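Local coordinates for actin-binding protein (Saccharomyces cerevisiae, PDB 1HQZ) that binds actin filaments through this N-terminal cofilin-homology domain and recruits the ARP2/3 complex to filament sides, regulating actin assembly, at residues F55-A69 with I81-T95. Numbering follows the deposited sequence.
Sequences FLQLFDETKVQYGLA and IIIIGWCPDSAPLKT
The indole of Trp86 is wrapped by the loop that runs from Phe59 to Lys63, with Asp60 O, Glu61 CA and Lys63 O along its edge. Phe59 CB sits over one face, 3.6 Å from the centroid of the five-membered ring, and the Phe59 ring continues past it as an offset stack with planes 27° apart. In the plane of the indole, NE1 donates to Asp60 O at 2.7 Å, a fairly straight bond (161°) that reaches the oxygen from above its carbonyl plane. Lys63 N meets Asp60 O from the opposite face and closes a type I turn, so two N-H groups grip this one oxygen. Trp86 runs beside Gln65, pointing the same way; its chi1 of 173° swings CG away from the backbone N and brings the indole to the loop. Gln65 OE1 takes the N-H of Asp60 at 2.7 Å, tying the loop to its own strand, while its NE2 bonds to Ser36. Asp60 OD1 accepts from Thr62 N in an Asx turn and also from Thr62 OG1.

On the sheet face that also carries Gln65 and Trp86, Ile84 pushes CD1 against Phe55 CE2 (3.6 Å) and sets CG2 near Phe59 CZ. Gly67, its strand partner, has its CA at the edge of the Phe55 ring, in the ring plane. On the other face, Leu68 CD1 touches Ile81 CG2 and Ile83 CG2. Beyond the strand ends, Val64 CG2 packs on Ala91 CB (3.7 Å) and Thr95 OG1.

Between these two layers of side chains, strands 65-71 and 80-86 form an antiparallel hairpin with paired backbone bonds at Gln65-Trp86, Gly67-Ile84 and Ala69-Ile82. They are adjacent interior strands of the mixed, helix-flanked sheet characteristic of the ADF/cofilin-homology fold.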
loop_
_atom_site.group_PDB
_atom_site.type_symbol
_atom_site.label_atom_id
_atom_site.label_comp_id
_atom_site.label_asym_id
_atom_site.label_seq_id
_atom_site.Cartn_x
_atom_site.Cartn_y
_atom_site.Cartn_z
ATOM N N PHE A 55 -5.829 -6.412 5.969
ATOM C CA PHE A 55 -4.858 -5.488 5.394
ATOM C C PHE A 55 -4.487 -4.376 6.368
ATOM O O PHE A 55 -3.312 -4.151 6.674
ATOM C CB PHE A 55 -5.455 -4.891 4.109
ATOM C CG PHE A 55 -4.625 -3.796 3.475
ATOM C CD1 PHE A 55 -3.291 -4.016 3.122
ATOM C CD2 PHE A 55 -5.209 -2.572 3.159
ATOM C CE1 PHE A 55 -2.560 -3.031 2.451
ATOM C CE2 PHE A 55 -4.496 -1.584 2.498
ATOM C CZ PHE A 55 -3.162 -1.813 2.140
ATOM N N LEU A 56 -5.500 -3.691 6.880
ATOM C CA LEU A 56 -5.275 -2.575 7.788
ATOM C C LEU A 56 -4.548 -2.932 9.075
ATOM O O LEU A 56 -3.962 -2.067 9.727
ATOM C CB LEU A 56 -6.605 -1.896 8.092
ATOM C CG LEU A 56 -7.276 -1.370 6.816
ATOM C CD1 LEU A 56 -8.667 -0.835 7.139
ATOM C CD2 LEU A 56 -6.402 -0.287 6.191
ATOM N N GLN A 57 -4.555 -4.211 9.419
ATOM C CA GLN A 57 -3.896 -4.680 10.631
ATOM C C GLN A 57 -2.553 -5.351 10.382
ATOM O O GLN A 57 -1.974 -5.936 11.295
ATOM C CB GLN A 57 -4.784 -5.693 11.325
ATOM C CG GLN A 57 -6.126 -5.171 11.751
ATOM C CD GLN A 57 -6.875 -6.229 12.502
ATOM O OE1 GLN A 57 -7.459 -7.140 11.908
ATOM N NE2 GLN A 57 -6.836 -6.145 13.822
ATOM N N LEU A 58 -2.040 -5.274 9.166
ATOM C CA LEU A 58 -0.799 -5.980 8.892
ATOM C C LEU A 58 0.437 -5.143 8.676
ATOM O O LEU A 58 1.437 -5.655 8.175
ATOM C CB LEU A 58 -0.994 -6.918 7.693
ATOM C CG LEU A 58 -2.120 -7.954 7.723
ATOM C CD1 LEU A 58 -1.552 -9.308 7.306
ATOM C CD2 LEU A 58 -2.708 -8.096 9.105
ATOM N N PHE A 59 0.386 -3.868 9.047
ATOM C CA PHE A 59 1.554 -3.008 8.884
ATOM C C PHE A 59 2.478 -3.103 10.101
ATOM O O PHE A 59 2.014 -3.270 11.236
ATOM C CB PHE A 59 1.134 -1.552 8.648
ATOM C CG PHE A 59 0.501 -1.314 7.298
ATOM C CD1 PHE A 59 -0.881 -1.395 7.136
ATOM C CD2 PHE A 59 1.296 -1.034 6.179
ATOM C CE1 PHE A 59 -1.479 -1.197 5.869
ATOM C CE2 PHE A 59 0.723 -0.839 4.925
ATOM C CZ PHE A 59 -0.678 -0.920 4.767
ATOM N N ASP A 60 3.783 -2.997 9.850
ATOM C CA ASP A 60 4.808 -3.095 10.897
ATOM C C ASP A 60 5.188 -1.718 11.447
ATOM O O ASP A 60 5.723 -0.887 10.720
ATOM C CB ASP A 60 6.054 -3.773 10.319
ATOM C CG ASP A 60 6.988 -4.306 11.393
ATOM O OD1 ASP A 60 7.228 -3.600 12.394
ATOM O OD2 ASP A 60 7.491 -5.436 11.222
ATOM N N GLU A 61 4.934 -1.492 12.734
ATOM C CA GLU A 61 5.235 -0.211 13.372
ATOM C C GLU A 61 6.712 0.176 13.442
ATOM O O GLU A 61 7.042 1.258 13.919
ATOM C CB GLU A 61 4.650 -0.170 14.785
ATOM C CG GLU A 61 5.173 -1.259 15.703
ATOM C CD GLU A 61 4.609 -1.152 17.111
ATOM O OE1 GLU A 61 3.363 -1.160 17.263
ATOM O OE2 GLU A 61 5.412 -1.059 18.066
ATOM N N THR A 62 7.600 -0.689 12.967
ATOM C CA THR A 62 9.026 -0.367 12.997
ATOM C C THR A 62 9.614 -0.176 11.603
ATOM O O THR A 62 10.812 0.037 11.457
ATOM C CB THR A 62 9.851 -1.476 13.719
ATOM O OG1 THR A 62 9.742 -2.712 12.997
ATOM C CG2 THR A 62 9.353 -1.669 15.155
ATOM N N LYS A 63 8.770 -0.251 10.577
ATOM C CA LYS A 63 9.249 -0.112 9.205
ATOM C C LYS A 63 8.358 0.756 8.343
ATOM O O LYS A 63 7.146 0.844 8.569
ATOM C CB LYS A 63 9.344 -1.485 8.527
ATOM C CG LYS A 63 10.176 -2.514 9.258
ATOM C CD LYS A 63 10.040 -3.866 8.574
ATOM C CE LYS A 63 10.706 -4.966 9.374
ATOM N NZ LYS A 63 10.579 -6.273 8.674
ATOM N N VAL A 64 8.974 1.388 7.349
ATOM C CA VAL A 64 8.251 2.206 6.391
ATOM C C VAL A 64 7.784 1.202 5.346
ATOM O O VAL A 64 8.594 0.483 4.763
ATOM C CB VAL A 64 9.180 3.234 5.714
ATOM C CG1 VAL A 64 8.471 3.886 4.533
ATOM C CG2 VAL A 64 9.600 4.275 6.708
ATOM N N GLN A 65 6.482 1.138 5.107
ATOM C CA GLN A 65 5.962 0.189 4.136
ATOM C C GLN A 65 4.923 0.811 3.230
ATOM O O GLN A 65 4.425 1.900 3.488
ATOM C CB GLN A 65 5.331 -1.004 4.858
ATOM C CG GLN A 65 6.238 -1.671 5.884
ATOM C CD GLN A 65 5.500 -2.699 6.717
ATOM O OE1 GLN A 65 4.473 -2.398 7.328
ATOM N NE2 GLN A 65 6.020 -3.914 6.749
ATOM N N TYR A 66 4.577 0.099 2.169
ATOM C CA TYR A 66 3.570 0.593 1.257
ATOM C C TYR A 66 2.575 -0.518 1.039
ATOM O O TYR A 66 2.952 -1.680 0.885
ATOM C CB TYR A 66 4.214 1.030 -0.061
ATOM C CG TYR A 66 5.315 2.044 0.165
ATOM C CD1 TYR A 66 6.604 1.637 0.485
ATOM C CD2 TYR A 66 5.037 3.405 0.166
ATOM C CE1 TYR A 66 7.595 2.565 0.816
ATOM C CE2 TYR A 66 6.009 4.344 0.492
ATOM C CZ TYR A 66 7.287 3.912 0.823
ATOM O OH TYR A 66 8.235 4.829 1.192
ATOM N N GLY A 67 1.299 -0.151 1.069
ATOM C CA GLY A 67 0.239 -1.120 0.878
ATOM C C GLY A 67 -0.584 -0.759 -0.340
ATOM O O GLY A 67 -0.675 0.412 -0.730
ATOM N N LEU A 68 -1.194 -1.779 -0.932
ATOM C CA LEU A 68 -2.015 -1.616 -2.128
ATOM C C LEU A 68 -3.227 -2.499 -1.952
ATOM O O LEU A 68 -3.089 -3.678 -1.627
ATOM C CB LEU A 68 -1.226 -2.082 -3.356
ATOM C CG LEU A 68 -1.935 -2.194 -4.703
ATOM C CD1 LEU A 68 -2.153 -0.817 -5.287
ATOM C CD2 LEU A 68 -1.074 -3.041 -5.645
ATOM N N ALA A 69 -4.418 -1.950 -2.148
ATOM C CA ALA A 69 -5.598 -2.783 -1.998
ATOM C C ALA A 69 -6.711 -2.408 -2.950
ATOM O O ALA A 69 -6.922 -1.234 -3.264
ATOM C CB ALA A 69 -6.102 -2.731 -0.561
ATOM N N ILE A 81 -8.975 1.352 -6.153
ATOM C CA ILE A 81 -7.656 1.061 -5.632
ATOM C C ILE A 81 -7.166 2.114 -4.644
ATOM O O ILE A 81 -7.241 3.330 -4.901
ATOM C CB ILE A 81 -6.621 0.923 -6.795
ATOM C CG1 ILE A 81 -6.843 -0.370 -7.595
ATOM C CG2 ILE A 81 -5.226 0.817 -6.233
ATOM C CD1 ILE A 81 -8.226 -0.612 -8.077
ATOM N N ILE A 82 -6.673 1.646 -3.504
ATOM C CA ILE A 82 -6.140 2.554 -2.503
ATOM C C ILE A 82 -4.682 2.174 -2.239
ATOM O O ILE A 82 -4.319 0.997 -2.252
ATOM C CB ILE A 82 -6.959 2.502 -1.182
ATOM C CG1 ILE A 82 -6.302 3.402 -0.131
ATOM C CG2 ILE A 82 -7.070 1.066 -0.678
ATOM C CD1 ILE A 82 -7.111 3.587 1.158
ATOM N N ILE A 83 -3.828 3.175 -2.073
ATOM C CA ILE A 83 -2.446 2.889 -1.759
ATOM C C ILE A 83 -2.193 3.568 -0.430
ATOM O O ILE A 83 -2.717 4.655 -0.164
ATOM C CB ILE A 83 -1.467 3.425 -2.811
ATOM C CG1 ILE A 83 -1.625 4.935 -2.968
ATOM C CG2 ILE A 83 -1.706 2.718 -4.123
ATOM C CD1 ILE A 83 -0.516 5.568 -3.796
ATOM N N ILE A 84 -1.410 2.911 0.411
ATOM C CA ILE A 84 -1.112 3.451 1.723
ATOM C C ILE A 84 0.380 3.609 1.957
ATOM O O ILE A 84 1.147 2.676 1.769
ATOM C CB ILE A 84 -1.724 2.548 2.828
ATOM C CG1 ILE A 84 -3.250 2.681 2.786
ATOM C CG2 ILE A 84 -1.175 2.926 4.201
ATOM C CD1 ILE A 84 -3.973 1.749 3.702
ATOM N N GLY A 85 0.774 4.818 2.339
ATOM C CA GLY A 85 2.157 5.099 2.646
ATOM C C GLY A 85 2.245 5.036 4.162
ATOM O O GLY A 85 1.799 5.936 4.867
ATOM N N TRP A 86 2.812 3.947 4.655
ATOM C CA TRP A 86 2.956 3.706 6.082
ATOM C C TRP A 86 4.337 4.179 6.553
ATOM O O TRP A 86 5.366 3.625 6.155
ATOM C CB TRP A 86 2.742 2.208 6.324
ATOM C CG TRP A 86 2.997 1.737 7.704
ATOM C CD1 TRP A 86 4.134 1.139 8.164
ATOM C CD2 TRP A 86 2.098 1.800 8.814
ATOM N NE1 TRP A 86 3.997 0.819 9.485
ATOM C CE2 TRP A 86 2.761 1.215 9.916
ATOM C CE3 TRP A 86 0.798 2.294 8.988
ATOM C CZ2 TRP A 86 2.170 1.108 11.181
ATOM C CZ3 TRP A 86 0.205 2.187 10.247
ATOM C CH2 TRP A 86 0.896 1.597 11.328
ATOM N N CYS A 87 4.350 5.214 7.390
ATOM C CA CYS A 87 5.597 5.789 7.897
ATOM C C CYS A 87 5.517 5.962 9.408
ATOM O O CYS A 87 5.324 7.075 9.891
ATOM C CB CYS A 87 5.836 7.155 7.231
ATOM S SG CYS A 87 7.425 7.945 7.590
ATOM N N PRO A 88 5.685 4.865 10.174
ATOM C CA PRO A 88 5.626 4.868 11.645
ATOM C C PRO A 88 6.779 5.619 12.297
ATOM O O PRO A 88 7.872 5.703 11.735
ATOM C CB PRO A 88 5.631 3.383 11.987
ATOM C CG PRO A 88 6.564 2.830 10.951
ATOM C CD PRO A 88 6.129 3.548 9.676
ATOM N N ASP A 89 6.523 6.171 13.480
ATOM C CA ASP A 89 7.538 6.929 14.202
ATOM C C ASP A 89 8.799 6.120 14.475
ATOM O O ASP A 89 9.903 6.648 14.373
ATOM C CB ASP A 89 6.979 7.464 15.531
ATOM C CG ASP A 89 5.864 8.487 15.337
ATOM O OD1 ASP A 89 5.746 9.054 14.225
ATOM O OD2 ASP A 89 5.107 8.737 16.303
ATOM N N SER A 90 8.623 4.837 14.786
ATOM C CA SER A 90 9.727 3.933 15.109
ATOM C C SER A 90 10.606 3.476 13.952
ATOM O O SER A 90 11.637 2.851 14.173
ATOM C CB SER A 90 9.180 2.704 15.827
ATOM O OG SER A 90 8.539 3.087 17.029
ATOM N N ALA A 91 10.202 3.767 12.721
ATOM C CA ALA A 91 10.999 3.374 11.564
ATOM C C ALA A 91 12.308 4.164 11.604
ATOM O O ALA A 91 12.351 5.272 12.142
ATOM C CB ALA A 91 10.241 3.675 10.279
ATOM N N PRO A 92 13.389 3.607 11.037
ATOM C CA PRO A 92 14.687 4.292 11.029
ATOM C C PRO A 92 14.638 5.731 10.516
ATOM O O PRO A 92 14.019 6.020 9.488
ATOM C CB PRO A 92 15.567 3.376 10.172
ATOM C CG PRO A 92 14.594 2.554 9.387
ATOM C CD PRO A 92 13.474 2.312 10.347
ATOM N N LEU A 93 15.299 6.624 11.248
ATOM C CA LEU A 93 15.331 8.048 10.927
ATOM C C LEU A 93 15.439 8.353 9.441
ATOM O O LEU A 93 14.551 8.970 8.859
ATOM C CB LEU A 93 16.492 8.733 11.654
ATOM C CG LEU A 93 16.592 10.252 11.459
ATOM C CD1 LEU A 93 15.425 10.919 12.156
ATOM C CD2 LEU A 93 17.906 10.781 12.030
ATOM N N LYS A 94 16.532 7.915 8.834
ATOM C CA LYS A 94 16.783 8.169 7.426
ATOM C C LYS A 94 15.687 7.724 6.469
ATOM O O LYS A 94 15.475 8.364 5.442
ATOM C CB LYS A 94 18.112 7.537 7.019
ATOM C CG LYS A 94 19.308 8.120 7.749
ATOM C CD LYS A 94 20.598 7.456 7.303
ATOM C CE LYS A 94 21.789 7.986 8.090
ATOM N NZ LYS A 94 23.067 7.301 7.717
ATOM N N THR A 95 14.997 6.633 6.786
ATOM C CA THR A 95 13.932 6.159 5.904
ATOM C C THR A 95 12.693 7.048 6.044
ATOM O O THR A 95 11.964 7.269 5.080
ATOM C CB THR A 95 13.552 4.682 6.197
ATOM O OG1 THR A 95 13.022 4.572 7.523
ATOM C CG2 THR A 95 14.770 3.786 6.076
#